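Local coordinates for cytokinesis protein 2 (Saccharomyces cerevisiae, PDB 4WPE) that mediates the cytoskeletal rearrangements needed for cytokinesis, forming a ring that colocalises with the medial actin ring, and is seen here through its F-BAR domain, at residues 25-30 against 217-222; 46-51 against 102-107; 83-88 against 253-258; 109-114 against 228-233. All blocks are in the same frame, centred on the assembly; numbering follows the deposited sequence.

Interaction 1 of 4, residues 25-30 against 217-222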
loop_
_atom_site.group_PDB
_atom_site.type_symbol
_atom_site.label_atom_id
_atom_site.label_comp_id
_atom_site.label_asym_id
_atom_site.label_seq_id
_atom_site.Cartn_x
_atom_site.Cartn_y
_atom_site.Cartn_z
ATOM N N ILE A 25 0.634 -17.719 39.769
ATOM C CA ILE A 25 -0.354 -17.054 38.929
ATOM C C ILE A 25 0.216 -15.759 38.346
ATOM O O ILE A 25 0.082 -15.498 37.150
ATOM C CB ILE A 25 -1.646 -16.758 39.717
ATOM C CG1 ILE A 25 -2.432 -18.051 39.936
ATOM C CG2 ILE A 25 -2.514 -15.752 38.982
ATOM C CD1 ILE A 25 -3.111 -18.132 41.283
ATOM N N LEU A 26 0.868 -14.963 39.187
ATOM C CA LEU A 26 1.496 -13.724 38.734
ATOM C C LEU A 26 2.699 -13.984 37.834
ATOM O O LEU A 26 2.875 -13.314 36.817
ATOM C CB LEU A 26 1.927 -12.868 39.926
ATOM C CG LEU A 26 0.801 -12.215 40.724
ATOM C CD1 LEU A 26 1.374 -11.287 41.783
ATOM C CD2 LEU A 26 -0.144 -11.469 39.799
ATOM N N LEU A 27 3.531 -14.948 38.216
ATOM C CA LEU A 27 4.694 -15.306 37.412
ATOM C C LEU A 27 4.261 -15.842 36.053
ATOM O O LEU A 27 4.917 -15.600 35.039
ATOM C CB LEU A 27 5.561 -16.336 38.136
ATOM C CG LEU A 27 6.341 -15.814 39.343
ATOM C CD1 LEU A 27 7.181 -16.919 39.963
ATOM C CD2 LEU A 27 7.212 -14.641 38.935
ATOM N N GLY A 28 3.146 -16.566 36.039
ATOM C CA GLY A 28 2.599 -17.092 34.804
ATOM C C GLY A 28 2.073 -15.981 33.917
ATOM O O GLY A 28 2.273 -15.998 32.700
ATOM N N HIS A 29 1.410 -15.006 34.534
ATOM C CA HIS A 29 0.805 -13.902 33.799
ATOM C C HIS A 29 1.844 -12.998 33.132
ATOM O O HIS A 29 1.705 -12.639 31.961
ATOM C CB HIS A 29 -0.082 -13.067 34.724
ATOM C CG HIS A 29 -0.782 -11.944 34.037
ATOM N ND1 HIS A 29 -1.506 -12.119 32.862
ATOM C CD2 HIS A 29 -0.882 -10.629 34.328
ATOM C CE1 HIS A 29 -2.007 -10.971 32.483
ATOM N NE2 HIS A 29 -1.646 -10.038 33.357
ATOM N N ILE A 30 2.877 -12.627 33.884
ATOM C CA ILE A 30 3.933 -11.767 33.361
ATOM C C ILE A 30 4.688 -12.476 32.236
ATOM O O ILE A 30 5.017 -11.869 31.216
ATOM C CB ILE A 30 4.915 -11.334 34.480
ATOM C CG1 ILE A 30 4.424 -10.053 35.158
ATOM C CG2 ILE A 30 6.314 -11.095 33.929
ATOM C CD1 ILE A 30 3.237 -10.241 36.078
ATOM N N CYS A 217 5.566 -6.125 43.948
ATOM C CA CYS A 217 5.554 -4.763 43.435
ATOM C C CYS A 217 6.457 -4.658 42.214
ATOM O O CYS A 217 6.113 -3.985 41.240
ATOM C CB CYS A 217 5.987 -3.763 44.510
ATOM S SG CYS A 217 4.613 -2.954 45.362
ATOM N N GLU A 218 7.605 -5.331 42.268
ATOM C CA GLU A 218 8.504 -5.408 41.120
ATOM C C GLU A 218 7.775 -6.006 39.917
ATOM O O GLU A 218 7.930 -5.535 38.792
ATOM C CB GLU A 218 9.750 -6.238 41.448
ATOM C CG GLU A 218 10.804 -5.515 42.282
ATOM C CD GLU A 218 12.202 -6.062 42.050
ATOM O OE1 GLU A 218 12.620 -6.143 40.875
ATOM O OE2 GLU A 218 12.881 -6.415 43.038
ATOM N N LEU A 219 6.974 -7.037 40.165
ATOM C CA LEU A 219 6.169 -7.654 39.115
ATOM C C LEU A 219 5.126 -6.682 38.578
ATOM O O LEU A 219 4.951 -6.549 37.366
ATOM C CB LEU A 219 5.481 -8.918 39.630
ATOM C CG LEU A 219 6.371 -10.143 39.845
ATOM C CD1 LEU A 219 5.573 -11.279 40.464
ATOM C CD2 LEU A 219 7.001 -10.581 38.533
ATOM N N GLN A 220 4.435 -6.003 39.487
ATOM C CA GLN A 220 3.402 -5.048 39.105
ATOM C C GLN A 220 4.001 -3.880 38.326
ATOM O O GLN A 220 3.334 -3.265 37.499
ATOM C CB GLN A 220 2.662 -4.548 40.347
ATOM C CG GLN A 220 1.547 -3.568 40.056
ATOM C CD GLN A 220 0.805 -3.151 41.305
ATOM O OE1 GLN A 220 0.538 -3.971 42.184
ATOM N NE2 GLN A 220 0.473 -1.868 41.397
ATOM N N GLU A 221 5.269 -3.584 38.590
ATOM C CA GLU A 221 5.977 -2.550 37.848
ATOM C C GLU A 221 6.357 -3.062 36.464
ATOM O O GLU A 221 6.347 -2.307 35.492
ATOM C CB GLU A 221 7.224 -2.095 38.610
ATOM C CG GLU A 221 8.120 -1.143 37.834
ATOM C CD GLU A 221 9.351 -0.735 38.617
ATOM O OE1 GLU A 221 9.207 0.010 39.611
ATOM O OE2 GLU A 221 10.462 -1.162 38.242
HETATM N N MSE A 222 6.689 -4.347 36.382
HETATM C CA MSE A 222 7.026 -4.975 35.108
HETATM C C MSE A 222 5.851 -4.937 34.140
HETATM O O MSE A 222 5.977 -4.468 33.007
HETATM C CB MSE A 222 7.459 -6.426 35.314
HETATM C CG MSE A 222 8.812 -6.602 35.965
HETATM SE SE MSE A 222 9.526 -8.364 35.558
HETATM C CE MSE A 222 9.687 -8.168 33.626
#

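Interaction 2 of 4, residues 46-51 against 102-107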
loop_
_atom_site.group_PDB
_atom_site.type_symbol
_atom_site.label_atom_id
_atom_site.label_comp_id
_atom_site.label_asym_id
_atom_site.label_seq_id
_atom_site.Cartn_x
_atom_site.Cartn_y
_atom_site.Cartn_z
ATOM N N GLN A 46 6.884 -7.326 9.684
ATOM C CA GLN A 46 6.284 -7.684 8.402
ATOM C C GLN A 46 5.572 -6.500 7.761
ATOM O O GLN A 46 5.658 -6.295 6.551
ATOM C CB GLN A 46 5.310 -8.849 8.571
ATOM C CG GLN A 46 5.967 -10.134 9.031
ATOM C CD GLN A 46 5.204 -11.365 8.579
ATOM O OE1 GLN A 46 4.619 -12.084 9.392
ATOM N NE2 GLN A 46 5.210 -11.616 7.272
ATOM N N ARG A 47 4.866 -5.731 8.581
ATOM C CA ARG A 47 4.214 -4.508 8.131
ATOM C C ARG A 47 5.236 -3.502 7.593
ATOM O O ARG A 47 4.988 -2.829 6.593
ATOM C CB ARG A 47 3.410 -3.893 9.276
ATOM C CG ARG A 47 2.846 -2.521 8.994
ATOM C CD ARG A 47 1.589 -2.592 8.159
ATOM N NE ARG A 47 0.617 -1.596 8.596
ATOM C CZ ARG A 47 0.629 -0.324 8.214
ATOM N NH1 ARG A 47 1.568 0.110 7.387
ATOM N NH2 ARG A 47 -0.296 0.515 8.663
ATOM N N SER A 48 6.383 -3.408 8.259
ATOM C CA SER A 48 7.461 -2.532 7.808
ATOM C C SER A 48 7.986 -2.975 6.449
ATOM O O SER A 48 8.189 -2.155 5.551
ATOM C CB SER A 48 8.606 -2.515 8.823
ATOM O OG SER A 48 9.580 -3.493 8.497
ATOM N N GLU A 49 8.201 -4.279 6.310
ATOM C CA GLU A 49 8.732 -4.846 5.078
ATOM C C GLU A 49 7.738 -4.674 3.935
ATOM O O GLU A 49 8.128 -4.566 2.772
ATOM C CB GLU A 49 9.074 -6.326 5.273
ATOM N N LEU A 50 6.454 -4.636 4.279
ATOM C CA LEU A 50 5.390 -4.481 3.293
ATOM C C LEU A 50 5.368 -3.079 2.692
ATOM O O LEU A 50 5.218 -2.912 1.478
ATOM C CB LEU A 50 4.033 -4.797 3.926
ATOM C CG LEU A 50 2.790 -4.569 3.061
ATOM C CD1 LEU A 50 2.827 -5.454 1.828
ATOM C CD2 LEU A 50 1.519 -4.818 3.865
ATOM N N GLU A 51 5.512 -2.072 3.548
ATOM C CA GLU A 51 5.457 -0.682 3.114
ATOM C C GLU A 51 6.665 -0.313 2.258
ATOM O O GLU A 51 6.563 0.507 1.347
ATOM C CB GLU A 51 5.367 0.253 4.323
ATOM C CG GLU A 51 4.081 0.120 5.129
ATOM C CD GLU A 51 2.845 0.526 4.345
ATOM O OE1 GLU A 51 2.976 1.308 3.380
ATOM O OE2 GLU A 51 1.737 0.065 4.697
ATOM N N ILE A 102 10.179 4.290 9.800
ATOM C CA ILE A 102 9.749 4.527 11.177
ATOM C C ILE A 102 9.333 3.212 11.826
ATOM O O ILE A 102 9.620 2.956 12.997
ATOM C CB ILE A 102 8.573 5.520 11.253
ATOM C CG1 ILE A 102 9.007 6.908 10.790
ATOM C CG2 ILE A 102 8.023 5.600 12.673
ATOM C CD1 ILE A 102 7.871 7.908 10.742
ATOM N N LEU A 103 8.664 2.370 11.048
ATOM C CA LEU A 103 8.176 1.099 11.556
ATOM C C LEU A 103 9.325 0.161 11.922
ATOM O O LEU A 103 9.303 -0.462 12.976
ATOM C CB LEU A 103 7.246 0.432 10.538
ATOM C CG LEU A 103 5.843 1.043 10.436
ATOM C CD1 LEU A 103 5.151 0.625 9.149
ATOM C CD2 LEU A 103 4.993 0.668 11.639
ATOM N N PHE A 104 10.338 0.074 11.070
ATOM C CA PHE A 104 11.391 -0.910 11.291
ATOM C C PHE A 104 12.290 -0.584 12.482
ATOM O O PHE A 104 12.707 -1.486 13.210
ATOM C CB PHE A 104 12.254 -1.072 10.040
ATOM C CG PHE A 104 13.312 -2.130 10.176
ATOM C CD1 PHE A 104 12.995 -3.469 10.004
ATOM C CD2 PHE A 104 14.618 -1.790 10.488
ATOM C CE1 PHE A 104 13.962 -4.449 10.135
ATOM C CE2 PHE A 104 15.590 -2.764 10.620
ATOM C CZ PHE A 104 15.261 -4.096 10.444
ATOM N N ARG A 105 12.590 0.693 12.689
ATOM C CA ARG A 105 13.620 1.061 13.656
ATOM C C ARG A 105 13.088 1.702 14.933
ATOM O O ARG A 105 13.558 1.388 16.024
ATOM C CB ARG A 105 14.636 1.996 12.999
ATOM C CG ARG A 105 14.627 1.935 11.485
ATOM C CD ARG A 105 15.970 2.316 10.892
ATOM N NE ARG A 105 15.941 2.266 9.436
ATOM C CZ ARG A 105 16.023 3.337 8.652
ATOM N NH1 ARG A 105 16.150 4.543 9.186
ATOM N NH2 ARG A 105 15.984 3.201 7.333
ATOM N N GLN A 106 12.116 2.597 14.817
ATOM C CA GLN A 106 11.628 3.283 16.008
ATOM C C GLN A 106 10.615 2.470 16.809
ATOM O O GLN A 106 10.537 2.608 18.030
ATOM C CB GLN A 106 11.017 4.631 15.641
ATOM C CG GLN A 106 11.913 5.503 14.794
ATOM C CD GLN A 106 11.230 6.787 14.392
ATOM O OE1 GLN A 106 10.268 7.215 15.031
ATOM N NE2 GLN A 106 11.713 7.406 13.324
ATOM N N ILE A 107 9.833 1.629 16.141
ATOM C CA ILE A 107 8.820 0.878 16.869
ATOM C C ILE A 107 9.065 -0.635 16.854
ATOM O O ILE A 107 8.809 -1.296 17.851
ATOM C CB ILE A 107 7.393 1.202 16.346
ATOM C CG1 ILE A 107 7.253 0.887 14.868
ATOM C CG2 ILE A 107 7.062 2.665 16.563
ATOM C CD1 ILE A 107 6.633 -0.443 14.592
#

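Interaction 3 of 4, residues 83-88 against 253-258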
loop_
_atom_site.group_PDB
_atom_site.type_symbol
_atom_site.label_atom_id
_atom_site.label_comp_id
_atom_site.label_asym_id
_atom_site.label_seq_id
_atom_site.Cartn_x
_atom_site.Cartn_y
_atom_site.Cartn_z
ATOM N N ASN A 83 1.006 15.158 -15.130
ATOM C CA ASN A 83 2.152 15.420 -14.271
ATOM C C ASN A 83 1.750 15.597 -12.809
ATOM O O ASN A 83 2.544 15.335 -11.904
ATOM C CB ASN A 83 2.915 16.652 -14.762
ATOM C CG ASN A 83 3.715 16.376 -16.025
ATOM O OD1 ASN A 83 4.287 15.297 -16.190
ATOM N ND2 ASN A 83 3.757 17.352 -16.924
ATOM N N VAL A 84 0.518 16.044 -12.577
ATOM C CA VAL A 84 -0.010 16.119 -11.219
ATOM C C VAL A 84 -0.170 14.708 -10.672
ATOM O O VAL A 84 0.219 14.426 -9.540
ATOM C CB VAL A 84 -1.359 16.862 -11.157
ATOM C CG1 VAL A 84 -2.050 16.609 -9.824
ATOM C CG2 VAL A 84 -1.156 18.351 -11.376
ATOM N N VAL A 85 -0.734 13.822 -11.488
ATOM C CA VAL A 85 -0.845 12.412 -11.132
ATOM C C VAL A 85 0.533 11.849 -10.812
ATOM O O VAL A 85 0.712 11.126 -9.833
ATOM C CB VAL A 85 -1.485 11.581 -12.264
ATOM C CG1 VAL A 85 -1.503 10.106 -11.900
ATOM C CG2 VAL A 85 -2.893 12.073 -12.556
ATOM N N LEU A 86 1.506 12.207 -11.642
ATOM C CA LEU A 86 2.876 11.751 -11.463
ATOM C C LEU A 86 3.463 12.240 -10.144
ATOM O O LEU A 86 4.105 11.474 -9.425
ATOM C CB LEU A 86 3.743 12.216 -12.632
ATOM C CG LEU A 86 5.212 11.801 -12.602
ATOM C CD1 LEU A 86 5.336 10.294 -12.453
ATOM C CD2 LEU A 86 5.906 12.274 -13.869
ATOM N N SER A 87 3.237 13.509 -9.824
ATOM C CA SER A 87 3.810 14.095 -8.614
ATOM C C SER A 87 3.068 13.638 -7.357
ATOM O O SER A 87 3.680 13.423 -6.308
ATOM C CB SER A 87 3.808 15.624 -8.703
ATOM O OG SER A 87 2.581 16.168 -8.253
ATOM N N VAL A 88 1.752 13.493 -7.465
ATOM C CA VAL A 88 0.941 13.000 -6.358
ATOM C C VAL A 88 1.388 11.604 -5.939
ATOM O O VAL A 88 1.555 11.324 -4.753
ATOM C CB VAL A 88 -0.560 12.970 -6.725
ATOM C CG1 VAL A 88 -1.320 11.986 -5.843
ATOM C CG2 VAL A 88 -1.161 14.365 -6.634
ATOM N N ASP A 253 -6.989 15.518 -3.235
ATOM C CA ASP A 253 -7.717 16.778 -3.294
ATOM C C ASP A 253 -7.129 17.632 -4.409
ATOM O O ASP A 253 -7.865 18.213 -5.204
ATOM C CB ASP A 253 -7.657 17.525 -1.960
ATOM C CG ASP A 253 -8.707 17.048 -0.972
ATOM O OD1 ASP A 253 -9.786 16.595 -1.413
ATOM O OD2 ASP A 253 -8.456 17.135 0.249
HETATM N N MSE A 254 -5.800 17.694 -4.462
HETATM C CA MSE A 254 -5.095 18.417 -5.518
HETATM C C MSE A 254 -5.540 17.950 -6.897
HETATM O O MSE A 254 -5.887 18.761 -7.758
HETATM C CB MSE A 254 -3.581 18.233 -5.391
HETATM C CG MSE A 254 -2.925 18.975 -4.245
HETATM SE SE MSE A 254 -1.093 19.468 -4.703
HETATM C CE MSE A 254 -0.417 17.711 -5.203
ATOM N N LEU A 255 -5.522 16.634 -7.092
ATOM C CA LEU A 255 -5.863 16.038 -8.377
ATOM C C LEU A 255 -7.305 16.343 -8.755
ATOM O O LEU A 255 -7.593 16.701 -9.896
ATOM C CB LEU A 255 -5.636 14.526 -8.344
ATOM C CG LEU A 255 -5.880 13.804 -9.669
ATOM C CD1 LEU A 255 -5.066 14.450 -10.776
ATOM C CD2 LEU A 255 -5.547 12.327 -9.550
ATOM N N THR A 256 -8.206 16.203 -7.790
ATOM C CA THR A 256 -9.604 16.548 -7.998
ATOM C C THR A 256 -9.769 18.034 -8.341
ATOM O O THR A 256 -10.499 18.380 -9.269
ATOM C CB THR A 256 -10.454 16.207 -6.756
ATOM O OG1 THR A 256 -10.545 14.782 -6.611
ATOM C CG2 THR A 256 -11.854 16.782 -6.888
ATOM N N ASN A 257 -9.074 18.899 -7.602
ATOM C CA ASN A 257 -9.209 20.351 -7.758
ATOM C C ASN A 257 -8.825 20.887 -9.130
ATOM O O ASN A 257 -9.307 21.946 -9.542
ATOM C CB ASN A 257 -8.374 21.091 -6.699
ATOM C CG ASN A 257 -8.962 20.996 -5.315
ATOM O OD1 ASN A 257 -10.181 20.947 -5.151
ATOM N ND2 ASN A 257 -8.099 20.982 -4.303
ATOM N N HIS A 258 -7.948 20.157 -9.816
ATOM C CA HIS A 258 -7.417 20.567 -11.111
ATOM C C HIS A 258 -8.067 19.845 -12.283
ATOM O O HIS A 258 -8.025 20.320 -13.426
ATOM C CB HIS A 258 -5.906 20.340 -11.156
ATOM C CG HIS A 258 -5.358 20.215 -12.538
ATOM N ND1 HIS A 258 -5.004 21.320 -13.294
ATOM C CD2 HIS A 258 -5.056 19.139 -13.304
ATOM C CE1 HIS A 258 -4.547 20.931 -14.462
ATOM N NE2 HIS A 258 -4.561 19.599 -14.493
#

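Interaction 4 of 4, residues 109-114 against 228-233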
loop_
_atom_site.group_PDB
_atom_site.type_symbol
_atom_site.label_atom_id
_atom_site.label_comp_id
_atom_site.label_asym_id
_atom_site.label_seq_id
_atom_site.Cartn_x
_atom_site.Cartn_y
_atom_site.Cartn_z
ATOM N N THR A 109 12.198 -2.228 16.253
ATOM C CA THR A 109 13.473 -2.444 16.921
ATOM C C THR A 109 13.376 -2.148 18.414
ATOM O O THR A 109 13.857 -2.926 19.239
ATOM C CB THR A 109 14.581 -1.579 16.288
ATOM O OG1 THR A 109 14.915 -2.105 14.997
ATOM C CG2 THR A 109 15.828 -1.563 17.160
ATOM N N ASP A 110 12.738 -1.035 18.760
ATOM C CA ASP A 110 12.627 -0.624 20.154
ATOM C C ASP A 110 11.681 -1.523 20.946
ATOM O O ASP A 110 11.800 -1.631 22.169
ATOM C CB ASP A 110 12.172 0.835 20.250
ATOM C CG ASP A 110 13.283 1.814 19.904
ATOM O OD1 ASP A 110 12.986 2.883 19.325
ATOM O OD2 ASP A 110 14.455 1.517 20.215
ATOM N N THR A 111 10.747 -2.171 20.254
ATOM C CA THR A 111 9.821 -3.088 20.914
ATOM C C THR A 111 10.473 -4.450 21.138
ATOM O O THR A 111 10.325 -5.053 22.203
ATOM C CB THR A 111 8.525 -3.273 20.105
ATOM O OG1 THR A 111 7.845 -2.015 20.003
ATOM C CG2 THR A 111 7.608 -4.278 20.777
ATOM N N LYS A 112 11.196 -4.931 20.132
ATOM C CA LYS A 112 11.922 -6.188 20.256
ATOM C C LYS A 112 12.981 -6.086 21.351
ATOM O O LYS A 112 13.115 -6.984 22.183
ATOM C CB LYS A 112 12.571 -6.574 18.925
ATOM C CG LYS A 112 13.812 -7.438 19.077
ATOM C CD LYS A 112 14.118 -8.240 17.823
ATOM C CE LYS A 112 15.508 -8.856 17.907
ATOM N NZ LYS A 112 15.699 -9.967 16.935
ATOM N N ALA A 113 13.720 -4.980 21.350
ATOM C CA ALA A 113 14.771 -4.753 22.335
ATOM C C ALA A 113 14.204 -4.674 23.746
ATOM O O ALA A 113 14.773 -5.229 24.687
ATOM C CB ALA A 113 15.538 -3.486 22.008
ATOM N N PHE A 114 13.079 -3.979 23.887
ATOM C CA PHE A 114 12.442 -3.822 25.186
ATOM C C PHE A 114 11.897 -5.154 25.691
ATOM O O PHE A 114 11.958 -5.445 26.883
ATOM C CB PHE A 114 11.323 -2.786 25.109
ATOM C CG PHE A 114 10.631 -2.546 26.415
ATOM C CD1 PHE A 114 11.257 -1.839 27.427
ATOM C CD2 PHE A 114 9.349 -3.025 26.630
ATOM C CE1 PHE A 114 10.619 -1.615 28.636
ATOM C CE2 PHE A 114 8.704 -2.806 27.833
ATOM C CZ PHE A 114 9.340 -2.100 28.838
ATOM N N SER A 228 2.059 -0.115 29.275
ATOM C CA SER A 228 2.236 1.280 28.886
ATOM C C SER A 228 3.132 1.439 27.662
ATOM O O SER A 228 2.855 2.258 26.783
ATOM C CB SER A 228 2.811 2.083 30.055
ATOM O OG SER A 228 1.871 2.187 31.110
ATOM N N PHE A 229 4.208 0.658 27.611
ATOM C CA PHE A 229 5.138 0.710 26.488
ATOM C C PHE A 229 4.440 0.297 25.192
ATOM O O PHE A 229 4.555 0.979 24.175
ATOM C CB PHE A 229 6.354 -0.182 26.755
ATOM C CG PHE A 229 7.402 -0.129 25.678
ATOM C CD1 PHE A 229 8.436 0.791 25.744
ATOM C CD2 PHE A 229 7.361 -1.008 24.606
ATOM C CE1 PHE A 229 9.405 0.838 24.755
ATOM C CE2 PHE A 229 8.324 -0.965 23.615
ATOM C CZ PHE A 229 9.348 -0.041 23.691
ATOM N N LEU A 230 3.717 -0.820 25.236
ATOM C CA LEU A 230 2.960 -1.291 24.076
ATOM C C LEU A 230 1.846 -0.313 23.732
ATOM O O LEU A 230 1.523 -0.110 22.565
ATOM C CB LEU A 230 2.369 -2.678 24.332
ATOM C CG LEU A 230 3.342 -3.850 24.478
ATOM C CD1 LEU A 230 2.579 -5.154 24.660
ATOM C CD2 LEU A 230 4.267 -3.936 23.276
ATOM N N GLN A 231 1.268 0.298 24.759
ATOM C CA GLN A 231 0.206 1.277 24.566
ATOM C C GLN A 231 0.717 2.495 23.795
ATOM O O GLN A 231 0.058 2.969 22.874
ATOM C CB GLN A 231 -0.375 1.698 25.917
ATOM C CG GLN A 231 -1.708 2.418 25.836
ATOM C CD GLN A 231 -2.339 2.609 27.202
ATOM O OE1 GLN A 231 -1.842 2.093 28.202
ATOM N NE2 GLN A 231 -3.438 3.352 27.250
ATOM N N SER A 232 1.896 2.990 24.164
ATOM C CA SER A 232 2.471 4.159 23.498
ATOM C C SER A 232 2.983 3.812 22.106
ATOM O O SER A 232 2.880 4.617 21.180
ATOM C CB SER A 232 3.610 4.756 24.328
ATOM O OG SER A 232 4.775 3.951 24.250
ATOM N N LYS A 233 3.540 2.612 21.965
ATOM C CA LYS A 233 4.075 2.166 20.683
ATOM C C LYS A 233 2.971 1.975 19.646
ATOM O O LYS A 233 3.211 2.094 18.447
ATOM C CB LYS A 233 4.864 0.868 20.853
ATOM C CG LYS A 233 6.275 1.073 21.365
ATOM C CD LYS A 233 6.901 2.315 20.754
ATOM C CE LYS A 233 8.286 2.563 21.316
ATOM N NZ LYS A 233 8.872 3.830 20.800
#

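Interaction 1 of 4, residues 25-30 against 217-222
Leu219 reaches from helix 170-259 toward helix 21-35, and the side chains that receive it illustrate how one branched residue can fill the interval between two helices. The short segments lie at 23° to each other, close to parallel, with their axes 10.6 Å apart, so an apolar layer of side chains has to bridge them. Leu219 keeps CG anti to its carbonyl carbon (chi1 -73°), and from there CD1 meets Leu26 and Leu27, while CD2 leans on Leu27 CD2 (4.1 Å) and on Ile30. On one side of CD1 is the stem of Leu26, whose CB lies 4.0 Å from Leu219 CD1; on the other is the tip of Leu27, whose CD2 lies 4.0 Å from the same methyl. Leu27 does not start out aimed at its partner, yet its end swings in and crosses Leu219 at roughly a right angle. Ile30, one turn on from Leu26, has its CG1 4.3 Å from Leu219 CD2. The CG2 branch of Ile30 stands anti to its backbone N and only loosely meets the CE methyl of selenomethionine Met222, at 4.5 Å. Helix 76-162 closes one flank of this layer with Tyr122, Leu125 and Ser126, and Tyr11 of the short helix 11-14 packs on Leu26 and Ile30. Phe271 of the second subunit also lies on Leu26 and stacks on the His29 ring.

Interaction 2 of 4, residues 46-51 against 102-107
This is a close, largely buried packing of two helices running in roughly opposite directions, helix 37-71 and helix 76-162, next to the dimer interface. The short segments lie at 145° with axes 8.4 Å apart, and a small side chain at the crossing suits that spacing: Ser48 CA and Leu103 CA are the nearest pair across the segments, 5.3 Å apart. Here the two stems meet, Ser48 CB lying 3.7 Å from Leu103 CB. Ser48 OG approaches the edge of the Phe104 ring near its plane, with CD1 as its nearest ring atom, but its polar need is met in its own helix, by Lys45 O. Leu103 carries CG anti to its carbonyl carbon, which sends CD1 toward Arg47 and Glu51. Arg47 leaves its backbone with CG anti to N, then bends at chi2 and chi3; Leu103 CD1 lies 3.9 Å from Arg47 CG and 4.0 Å from Arg47 NH1. That bend also brings Arg47 NH1 to Glu51 OE2, a salt bridge of 2.7 Å one turn along the helix. The charged group is tied further: Glu51 OE1 bonds His96 ND1, Arg47 NH1 is also hydrogen-bonded to Gln99 OE1, and Glu89 of the second subunit pairs with Arg47 NE. Within helix 76-162 the segment 102-107 holds a wider pi-type turn, its Ile107 N to Ile102 O bond weak. Leu103 packed against a charged network that reaches into the partner chain is consistent with the helical bundle of an F-BAR dimer.

Interaction 3 of 4, residues 83-88 against 253-258
This contact belongs to the antiparallel helix bundle of the F-BAR fold, joining helix 76-162 near its start to helix 170-259 near its end. The two short segments run at 173° with axes 9.9 Å apart, and valines on one side meet larger side chains on the other. Leu255 carries the centre. Its CG is anti to the backbone N (chi1 -176°), and although its CB does not point at the other helix, its end swings inward so that CD1 lodges between two valines. Leu255 CD1 lies 3.8 Å from Val84 CG1 and 3.7 Å from Val85 CG2; the second methyl, CD2, also leans on Val85 CG2. The leucine crosses both valines obliquely. One turn on from Val84, Val88 and selenomethionine Met254 slide past each other in opposite directions. Met254 is bent at chi2 and chi3, which brings its terminal CE to 3.7 Å from Val88 CG2. At the opposite end of the contact, Val84 CG2 approaches the His258 ring obliquely, 4.4 Å from CD2, while Phe262 meets that ring in turn. Met40 of the second subunit packs on Val85, and Ala238 of that same subunit on Leu255. Ser87, beside this row, turns its hydroxyl to its own helix: Ser87 OG donates to Val84 O over 3.2 Å, in the carbonyl plane and on a lone pair, so this oxygen serves both the hydroxyl and the backbone N of Val88.

Interaction 4 of 4, residues 109-114 against 228-233
Both Phe114 (chi1 -179°) and Phe229 (chi1 -177°) carry CG anti to the backbone N, and these matching torsions send the two rings tip to tip across a nearly antiparallel pair of F-BAR helices, 76-162 and 170-259. With the axes of the short segments 11.2 Å apart, the rings can slide over one another into a face-to-face stack, centroids 4.0 Å apart and planes at 18°. The overlap is displaced toward the rims, Phe114 CD2 lying over Phe229 CD2 and CG, while Phe114 CB makes a CH-pi contact with the Phe229 face. The Phe229 ring is met at its edge as well: Thr111 CA sits 3.7 Å from Phe229 CE2, near the ring plane. Replacing Phe229 by an alanine would remove the stacked ring and would probably leave Phe114 and the Thr111 backbone without their main partner across this contact. Thr111 works on two sides, its CG2 lying 4.2 Å from Leu230 CD2 and its OG1 alongside Lys233 CG; the hydroxyl is hydrogen-bonded to Ile107 O in its own helix. Lys233, bent at chi2, has its strongest polar partner in Gln236, and a weak bond joins it to Gln106 O. The opposite charge of Asp110 lies near it, beyond a salt bridge, Asp110 OD1 being 4.5 Å from Lys233 NZ.

From the N terminus, segment 25-30 opens the widest-spaced loop, which interaction 1 closes 187 residues on, tying helix 21-35 to helix 170-259. Interaction 2 begins and ends within that span and binds helix 37-71 to helix 76-162. Interaction 3 starts inside both of these loops and finishes beyond them, so it crosses each. Interaction 4 opens just after interaction 2 closes, lies wholly within interaction 3 and crosses interaction 1. Interactions 3 and 4 thus join the same two long helices at places about 38 Å apart, centre to centre. Interactions 2 and 4 touch through Phe104 and Thr109, and all four abut the second subunit.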